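Local coordinates for COPII coat assembly protein SEC16 (Saccharomyces cerevisiae, PDB 3MZK), which helps initiate assembly of the COPII coat that forms transport vesicles at the endoplasmic reticulum, takes part in cargo selection and is also involved in autophagy, at residues Y179-L183 against V197-Y201; V226-S231 against V276-F280; I255-V259 against F280-F284. All blocks are in the same frame, centred on the assembly; numbering follows the deposited sequence.

Contact 1 (Y179-L183 against V197-Y201); sequences YAIAL and VIQKY
Residues 179-183, opening helix 179-187, lie against residues 197-201 of the next helix, 191-203, so this is an antiparallel helical hairpin within the alpha-helical stack. The short axes run at 170° and approach to 10.1 Å. The register pairs Tyr179 with Tyr201 (CA-CA 6.1 Å) and Leu183 with Val197 (CA-CA 6.3 Å). Both segments are helical, with Leu183 N hydrogen-bonded to Tyr179 O at 3.0 Å and Tyr201 N to Val197 O at 2.9 Å. Tyr179 comes first, its CB directed toward the partner helix and its chi1 m. The backbone of the partner helix passes over one face of its ring: Tyr201 CA sits 3.7 Å from the Tyr179 ring centroid, 8° off the normal, a CH-pi contact. The ring of Tyr201 (chi1 t) turns its edge to the same ring in an offset edge-to-face pair, centroids 5.6 Å apart, planes at 66°, with Tyr179 CD2 3.6 Å from Tyr201 CD1. Tyr179 CE1 also comes within 4.0 Å of Lys200 CB. One turn on, Ala182 CB leaves room for Val197 (t), whose CG1 is 3.7 Å away. Leu183, with an mt rotamer, starts sideways but brings CD2 to 3.4 Å from Val197 CG1. No hydrogen bond joins the segments. Tyr179 OH hydrogen-bonds to Arg177 NE, and Tyr201 OH to Asp178 of the second Sec16 subunit, so aromatic and aliphatic packing holds the hairpin while a tyrosine hydroxyl contributes to the dimer.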
loop_
_atom_site.group_PDB
_atom_site.type_symbol
_atom_site.label_atom_id
_atom_site.label_comp_id
_atom_site.label_asym_id
_atom_site.label_seq_id
_atom_site.Cartn_x
_atom_site.Cartn_y
_atom_site.Cartn_z
ATOM N N TYR B 179 3.452 -28.253 -12.348
ATOM C CA TYR B 179 3.323 -27.356 -11.209
ATOM C C TYR B 179 3.889 -25.967 -11.474
ATOM O O TYR B 179 3.663 -25.043 -10.698
ATOM C CB TYR B 179 3.954 -27.981 -9.964
ATOM C CG TYR B 179 3.345 -29.318 -9.595
ATOM C CD1 TYR B 179 2.085 -29.392 -9.013
ATOM C CD2 TYR B 179 4.026 -30.503 -9.832
ATOM C CE1 TYR B 179 1.523 -30.613 -8.677
ATOM C CE2 TYR B 179 3.474 -31.726 -9.501
ATOM C CZ TYR B 179 2.222 -31.775 -8.924
ATOM O OH TYR B 179 1.670 -32.991 -8.592
ATOM N N ALA B 180 4.617 -25.820 -12.572
ATOM C CA ALA B 180 5.159 -24.522 -12.940
ATOM C C ALA B 180 4.030 -23.571 -13.326
ATOM O O ALA B 180 3.840 -22.538 -12.691
ATOM C CB ALA B 180 6.166 -24.659 -14.074
ATOM N N ILE B 181 3.279 -23.928 -14.365
ATOM C CA ILE B 181 2.154 -23.107 -14.805
ATOM C C ILE B 181 1.082 -23.091 -13.741
ATOM O O ILE B 181 0.337 -22.122 -13.615
ATOM C CB ILE B 181 1.517 -23.636 -16.103
ATOM C CG1 ILE B 181 2.260 -24.874 -16.585
ATOM C CG2 ILE B 181 1.487 -22.555 -17.185
ATOM C CD1 ILE B 181 1.819 -25.328 -17.937
ATOM N N ALA B 182 0.990 -24.179 -12.986
ATOM C CA ALA B 182 0.033 -24.237 -11.897
ATOM C C ALA B 182 0.309 -23.063 -10.964
ATOM O O ALA B 182 -0.602 -22.323 -10.598
ATOM C CB ALA B 182 0.141 -25.557 -11.162
ATOM N N LEU B 183 1.578 -22.884 -10.606
ATOM C CA LEU B 183 1.994 -21.773 -9.755
ATOM C C LEU B 183 1.675 -20.429 -10.404
ATOM O O LEU B 183 1.112 -19.537 -9.766
ATOM C CB LEU B 183 3.489 -21.869 -9.414
ATOM C CG LEU B 183 3.854 -22.941 -8.383
ATOM C CD1 LEU B 183 5.358 -23.017 -8.155
ATOM C CD2 LEU B 183 3.119 -22.688 -7.066
ATOM N N VAL B 197 -1.263 -25.230 -4.425
ATOM C CA VAL B 197 -0.373 -25.717 -5.468
ATOM C C VAL B 197 0.968 -26.125 -4.867
ATOM O O VAL B 197 1.550 -27.140 -5.257
ATOM C CB VAL B 197 -0.150 -24.659 -6.568
ATOM C CG1 VAL B 197 0.855 -25.162 -7.600
ATOM C CG2 VAL B 197 -1.474 -24.294 -7.232
ATOM N N ILE B 198 1.452 -25.333 -3.916
ATOM C CA ILE B 198 2.725 -25.619 -3.266
ATOM C C ILE B 198 2.674 -26.984 -2.597
ATOM O O ILE B 198 3.598 -27.791 -2.725
ATOM C CB ILE B 198 3.076 -24.560 -2.210
ATOM C CG1 ILE B 198 3.065 -23.163 -2.831
ATOM C CG2 ILE B 198 4.431 -24.860 -1.598
ATOM C CD1 ILE B 198 3.454 -22.063 -1.874
ATOM N N GLN B 199 1.580 -27.239 -1.888
ATOM C CA GLN B 199 1.400 -28.508 -1.205
ATOM C C GLN B 199 1.411 -29.667 -2.198
ATOM O O GLN B 199 2.137 -30.647 -2.010
ATOM C CB GLN B 199 0.095 -28.507 -0.411
ATOM C CG GLN B 199 -0.036 -27.333 0.546
ATOM C CD GLN B 199 -1.034 -27.592 1.658
ATOM O OE1 GLN B 199 -1.440 -28.731 1.891
ATOM N NE2 GLN B 199 -1.435 -26.534 2.352
ATOM N N LYS B 200 0.610 -29.551 -3.255
ATOM C CA LYS B 200 0.493 -30.628 -4.236
ATOM C C LYS B 200 1.842 -30.922 -4.885
ATOM O O LYS B 200 2.189 -32.073 -5.118
ATOM C CB LYS B 200 -0.592 -30.318 -5.285
ATOM C CG LYS B 200 -2.076 -30.616 -4.780
ATOM C CD LYS B 200 -3.155 -29.939 -5.712
ATOM C CE LYS B 200 -4.604 -30.131 -5.137
ATOM N NZ LYS B 200 -5.638 -29.387 -6.026
ATOM N N TYR B 201 2.608 -29.878 -5.173
ATOM C CA TYR B 201 3.924 -30.065 -5.782
ATOM C C TYR B 201 4.878 -30.812 -4.845
ATOM O O TYR B 201 5.564 -31.746 -5.258
ATOM C CB TYR B 201 4.529 -28.724 -6.223
ATOM C CG TYR B 201 6.017 -28.783 -6.449
ATOM C CD1 TYR B 201 6.546 -29.394 -7.580
ATOM C CD2 TYR B 201 6.897 -28.241 -5.525
ATOM C CE1 TYR B 201 7.911 -29.459 -7.785
ATOM C CE2 TYR B 201 8.260 -28.300 -5.719
ATOM C CZ TYR B 201 8.764 -28.911 -6.850
ATOM O OH TYR B 201 10.126 -28.971 -7.037
#

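Contact 2 (V226-S231 against V276-F280); sequences VFVGNS and VVLEF
A single water sits in the gap between a helix-ending turn and the first turns of another helix, hydrogen-bonded to both. The turn, residues 226-231, is a Schellman motif ending helix 214-226 and leading into helix 231-240; it packs on 276-280 of helix 275-290 within the alpha-helical stack of the Sec16 chain. Phe227 is the first residue to leave helical angles, and Gly229, at phi/psi 107/10, is C-prime: Asn230 N hydrogen-bonds back to Gln225 O, and Gly229 N weakly to Val226 O at 3.3 Å. At these angles a CB would jam against the preceding carbonyl, which calls for glycine. Asn230 stands at the N-cap position of helix 231-240, but its side chain makes no capping bond; its ND2 hydrogen-bonds to Lys191 O. In register, Gly229 faces Val276 (CA-CA 5.3 Å) and Ser231 faces Phe280 (CA-CA 5.0 Å). Val276 (chi1 m) fills the mouth of the turn, its CB 3.3 Å from Val226 O and its CG1 4.0 Å from Gly229 CA. Val226 (t) puts CG2 3.6 Å from Phe280 CD1, while the Phe227 ring, on an m rotamer, brings CE1 4.1 Å from Val277 CG2. Ser231 (p) lays CB 3.7 Å from Phe280 CB, near the plane of that ring. No direct hydrogen bond crosses, and Gly229 O is taken by Lys191 NZ. The link is the water, which donates to Val276 O at 2.6 Å and weakly to Val226 O at 3.3 Å, and is hydrogen-bonded to Ser231 OG at 2.6 Å.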
loop_
_atom_site.group_PDB
_atom_site.type_symbol
_atom_site.label_atom_id
_atom_site.label_comp_id
_atom_site.label_asym_id
_atom_site.label_seq_id
_atom_site.Cartn_x
_atom_site.Cartn_y
_atom_site.Cartn_z
ATOM N N VAL B 226 5.109 -18.451 4.507
ATOM C CA VAL B 226 5.330 -17.235 5.280
ATOM C C VAL B 226 5.467 -16.012 4.380
ATOM O O VAL B 226 4.845 -14.978 4.628
ATOM C CB VAL B 226 6.580 -17.357 6.183
ATOM C CG1 VAL B 226 6.946 -16.006 6.787
ATOM C CG2 VAL B 226 6.356 -18.406 7.269
ATOM N N PHE B 227 6.270 -16.133 3.329
ATOM C CA PHE B 227 6.540 -14.993 2.465
ATOM C C PHE B 227 5.465 -14.809 1.399
ATOM O O PHE B 227 5.694 -14.192 0.365
ATOM C CB PHE B 227 7.926 -15.118 1.843
ATOM C CG PHE B 227 9.041 -15.031 2.841
ATOM C CD1 PHE B 227 9.511 -13.799 3.268
ATOM C CD2 PHE B 227 9.619 -16.179 3.353
ATOM C CE1 PHE B 227 10.540 -13.714 4.185
ATOM C CE2 PHE B 227 10.651 -16.102 4.274
ATOM C CZ PHE B 227 11.110 -14.866 4.691
ATOM N N VAL B 228 4.284 -15.346 1.667
ATOM C CA VAL B 228 3.144 -15.183 0.777
ATOM C C VAL B 228 1.952 -14.639 1.560
ATOM O O VAL B 228 1.011 -14.089 0.985
ATOM C CB VAL B 228 2.790 -16.513 0.084
ATOM C CG1 VAL B 228 1.332 -16.544 -0.327
ATOM C CG2 VAL B 228 3.697 -16.731 -1.117
ATOM N N GLY B 229 2.013 -14.783 2.881
ATOM C CA GLY B 229 0.974 -14.279 3.760
ATOM C C GLY B 229 0.107 -15.381 4.333
ATOM O O GLY B 229 -0.930 -15.117 4.944
ATOM N N ASN B 230 0.532 -16.623 4.138
ATOM C CA ASN B 230 -0.230 -17.769 4.606
ATOM C C ASN B 230 0.355 -18.402 5.859
ATOM O O ASN B 230 0.147 -19.587 6.115
ATOM C CB ASN B 230 -0.347 -18.823 3.507
ATOM C CG ASN B 230 -1.344 -18.445 2.440
ATOM O OD1 ASN B 230 -2.401 -17.883 2.732
ATOM N ND2 ASN B 230 -1.019 -18.755 1.191
ATOM N N SER B 231 1.089 -17.616 6.640
ATOM C CA SER B 231 1.641 -18.121 7.891
ATOM C C SER B 231 0.528 -18.595 8.827
ATOM O O SER B 231 0.669 -19.614 9.499
ATOM C CB SER B 231 2.529 -17.074 8.568
ATOM O OG SER B 231 1.860 -15.835 8.682
ATOM N N VAL B 276 4.355 -9.909 6.952
ATOM C CA VAL B 276 4.160 -11.352 6.795
ATOM C C VAL B 276 5.009 -12.156 7.774
ATOM O O VAL B 276 4.625 -13.242 8.202
ATOM C CB VAL B 276 4.490 -11.825 5.365
ATOM C CG1 VAL B 276 3.486 -11.266 4.383
ATOM C CG2 VAL B 276 5.902 -11.418 4.998
ATOM N N VAL B 277 6.177 -11.620 8.109
ATOM C CA VAL B 277 7.058 -12.260 9.069
ATOM C C VAL B 277 6.522 -12.020 10.479
ATOM O O VAL B 277 6.644 -12.868 11.365
ATOM C CB VAL B 277 8.507 -11.742 8.938
ATOM C CG1 VAL B 277 9.422 -12.421 9.949
ATOM C CG2 VAL B 277 9.021 -11.986 7.537
ATOM N N LEU B 278 5.909 -10.861 10.676
ATOM C CA LEU B 278 5.295 -10.557 11.955
ATOM C C LEU B 278 4.140 -11.516 12.248
ATOM O O LEU B 278 4.057 -12.046 13.351
ATOM C CB LEU B 278 4.833 -9.099 12.017
ATOM C CG LEU B 278 4.354 -8.664 13.404
ATOM C CD1 LEU B 278 5.382 -9.049 14.462
ATOM C CD2 LEU B 278 4.062 -7.173 13.450
ATOM N N GLU B 279 3.259 -11.747 11.273
ATOM C CA GLU B 279 2.179 -12.715 11.458
ATOM C C GLU B 279 2.743 -14.066 11.874
ATOM O O GLU B 279 2.264 -14.688 12.820
ATOM C CB GLU B 279 1.358 -12.903 10.186
ATOM C CG GLU B 279 0.729 -11.649 9.611
ATOM C CD GLU B 279 0.001 -11.928 8.303
ATOM O OE1 GLU B 279 -0.675 -12.976 8.218
ATOM O OE2 GLU B 279 0.118 -11.115 7.358
ATOM N N PHE B 280 3.764 -14.517 11.154
ATOM C CA PHE B 280 4.376 -15.811 11.428
ATOM C C PHE B 280 4.893 -15.932 12.859
ATOM O O PHE B 280 4.747 -16.973 13.495
ATOM C CB PHE B 280 5.517 -16.091 10.450
ATOM C CG PHE B 280 6.454 -17.153 10.919
ATOM C CD1 PHE B 280 6.093 -18.484 10.866
ATOM C CD2 PHE B 280 7.689 -16.822 11.439
ATOM C CE1 PHE B 280 6.953 -19.466 11.312
ATOM C CE2 PHE B 280 8.549 -17.800 11.888
ATOM C CZ PHE B 280 8.179 -19.121 11.823
HETATM O O HOH W 1 2.565 -14.070 6.850
#

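Contact 3 (I255-V259 against F280-F284); sequences IVAAV and FLIEF
Phe280 presents one face of its ring to Val259, whose CG2 stands 4.1 Å from the Phe280 ring centroid and 24° off the normal, a CH-pi contact. The ring reaches there on a t rotamer (chi1 162°, chi2 76°), bringing Phe280 CE2 to 3.8 Å from Val259 CG2. Two more aliphatic groups crowd its tip: Ile255 CG2 is 4.0 Å from Phe280 CZ, and Val256 CG2 is 4.1 Å from Phe280 CE2. One turn later Phe284, also t, repeats the reach, with CD1 3.9 Å from Val256 CG2, which lies at the ring edge, and CE1 4.2 Å from Ile255 CG2. Leu281 starts sideways, yet its mt side chain bends in until CD2 is 3.9 Å from Val256 CG1. Both segments are helical, 255-259 within helix 252-261 and 280-284 within helix 275-290. Their axes run at 168° and come no closer than 11.8 Å, a spacing bridged by the phenylalanine rings; the nearest CA pair, Val256 and Leu281, is 7.8 Å apart. Every touching residue is buried and no hydrogen bond crosses. Leu222 of helix 214-226, Ile235 of helix 231-240 and Leu300 of helix 294-303 close round the same side chains. Such antiparallel packing of successive helices through an apolar core is typical of the alpha-helical stack that Sec16 contributes to the Sec13-Sec16 edge element.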
loop_
_atom_site.group_PDB
_atom_site.type_symbol
_atom_site.label_atom_id
_atom_site.label_comp_id
_atom_site.label_asym_id
_atom_site.label_seq_id
_atom_site.Cartn_x
_atom_site.Cartn_y
_atom_site.Cartn_z
ATOM N N ILE B 255 13.604 -23.263 12.464
ATOM C CA ILE B 255 12.503 -22.785 11.635
ATOM C C ILE B 255 12.459 -21.258 11.609
ATOM O O ILE B 255 12.513 -20.641 10.552
ATOM C CB ILE B 255 11.150 -23.313 12.137
ATOM C CG1 ILE B 255 11.106 -24.838 12.041
ATOM C CG2 ILE B 255 10.017 -22.696 11.346
ATOM C CD1 ILE B 255 9.794 -25.439 12.496
ATOM N N VAL B 256 12.362 -20.654 12.784
ATOM C CA VAL B 256 12.363 -19.205 12.886
ATOM C C VAL B 256 13.637 -18.630 12.270
ATOM O O VAL B 256 13.595 -17.620 11.574
ATOM C CB VAL B 256 12.213 -18.748 14.357
ATOM C CG1 VAL B 256 12.278 -17.230 14.463
ATOM C CG2 VAL B 256 10.906 -19.257 14.919
ATOM N N ALA B 257 14.766 -19.288 12.519
ATOM C CA ALA B 257 16.054 -18.834 11.998
ATOM C C ALA B 257 16.060 -18.800 10.473
ATOM O O ALA B 257 16.629 -17.893 9.870
ATOM C CB ALA B 257 17.188 -19.711 12.522
ATOM N N ALA B 258 15.421 -19.790 9.860
ATOM C CA ALA B 258 15.311 -19.846 8.409
ATOM C C ALA B 258 14.521 -18.657 7.881
ATOM O O ALA B 258 14.916 -18.022 6.901
ATOM C CB ALA B 258 14.666 -21.147 7.967
ATOM N N VAL B 259 13.404 -18.357 8.536
ATOM C CA VAL B 259 12.565 -17.239 8.124
ATOM C C VAL B 259 13.308 -15.911 8.227
ATOM O O VAL B 259 13.322 -15.126 7.282
ATOM C CB VAL B 259 11.265 -17.170 8.946
ATOM C CG1 VAL B 259 10.541 -15.862 8.687
ATOM C CG2 VAL B 259 10.373 -18.355 8.622
ATOM N N PHE B 280 3.764 -14.517 11.154
ATOM C CA PHE B 280 4.376 -15.811 11.428
ATOM C C PHE B 280 4.893 -15.932 12.859
ATOM O O PHE B 280 4.747 -16.973 13.495
ATOM C CB PHE B 280 5.517 -16.091 10.450
ATOM C CG PHE B 280 6.454 -17.153 10.919
ATOM C CD1 PHE B 280 6.093 -18.484 10.866
ATOM C CD2 PHE B 280 7.689 -16.822 11.439
ATOM C CE1 PHE B 280 6.953 -19.466 11.312
ATOM C CE2 PHE B 280 8.549 -17.800 11.888
ATOM C CZ PHE B 280 8.179 -19.121 11.823
ATOM N N LEU B 281 5.512 -14.870 13.360
ATOM C CA LEU B 281 6.096 -14.906 14.693
ATOM C C LEU B 281 5.021 -15.027 15.768
ATOM O O LEU B 281 5.147 -15.815 16.707
ATOM C CB LEU B 281 6.967 -13.674 14.938
ATOM C CG LEU B 281 8.303 -13.655 14.190
ATOM C CD1 LEU B 281 9.083 -12.392 14.495
ATOM C CD2 LEU B 281 9.109 -14.875 14.554
ATOM N N ILE B 282 3.956 -14.251 15.625
ATOM C CA ILE B 282 2.866 -14.299 16.582
ATOM C C ILE B 282 2.073 -15.604 16.470
ATOM O O ILE B 282 1.866 -16.294 17.465
ATOM C CB ILE B 282 1.957 -13.088 16.425
ATOM C CG1 ILE B 282 2.781 -11.813 16.615
ATOM C CG2 ILE B 282 0.814 -13.153 17.417
ATOM C CD1 ILE B 282 2.005 -10.542 16.373
ATOM N N GLU B 283 1.647 -15.953 15.262
ATOM C CA GLU B 283 0.938 -17.213 15.044
ATOM C C GLU B 283 1.703 -18.414 15.595
ATOM O O GLU B 283 1.121 -19.308 16.208
ATOM C CB GLU B 283 0.664 -17.417 13.557
ATOM C CG GLU B 283 -0.475 -16.573 13.039
ATOM C CD GLU B 283 -1.780 -16.919 13.713
ATOM O OE1 GLU B 283 -2.102 -18.124 13.786
ATOM O OE2 GLU B 283 -2.475 -15.994 14.182
ATOM N N PHE B 284 3.011 -18.425 15.368
ATOM C CA PHE B 284 3.859 -19.529 15.793
ATOM C C PHE B 284 4.149 -19.442 17.293
ATOM O O PHE B 284 4.313 -20.463 17.966
ATOM C CB PHE B 284 5.166 -19.526 14.993
ATOM C CG PHE B 284 5.956 -20.796 15.115
ATOM C CD1 PHE B 284 7.322 -20.797 14.907
ATOM C CD2 PHE B 284 5.331 -21.990 15.422
ATOM C CE1 PHE B 284 8.055 -21.965 15.015
ATOM C CE2 PHE B 284 6.056 -23.156 15.532
ATOM C CZ PHE B 284 7.420 -23.144 15.326
#

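Contacts 2 and 3 adjoin, with centres 8 Å apart, and share Phe280 of helix 275-290: its ring meets Val226 in contact 2 and helix 252-261 in contact 3. Val259 also touches both Val226 and Val277. Contact 3 is fully buried and wholly apolar, whereas contact 2, partly buried at a turn between helices, places a hydroxyl and two carbonyls round a bridging water, one of the carbonyls only weakly bound. Contact 1 stands apart, its centre 19 Å from that of contact 2 and 23 Å from that of contact 3. Also largely buried, it combines a tyrosine pair with aliphatic packing, and six of its residues lie within reach of the second Sec16 subunit.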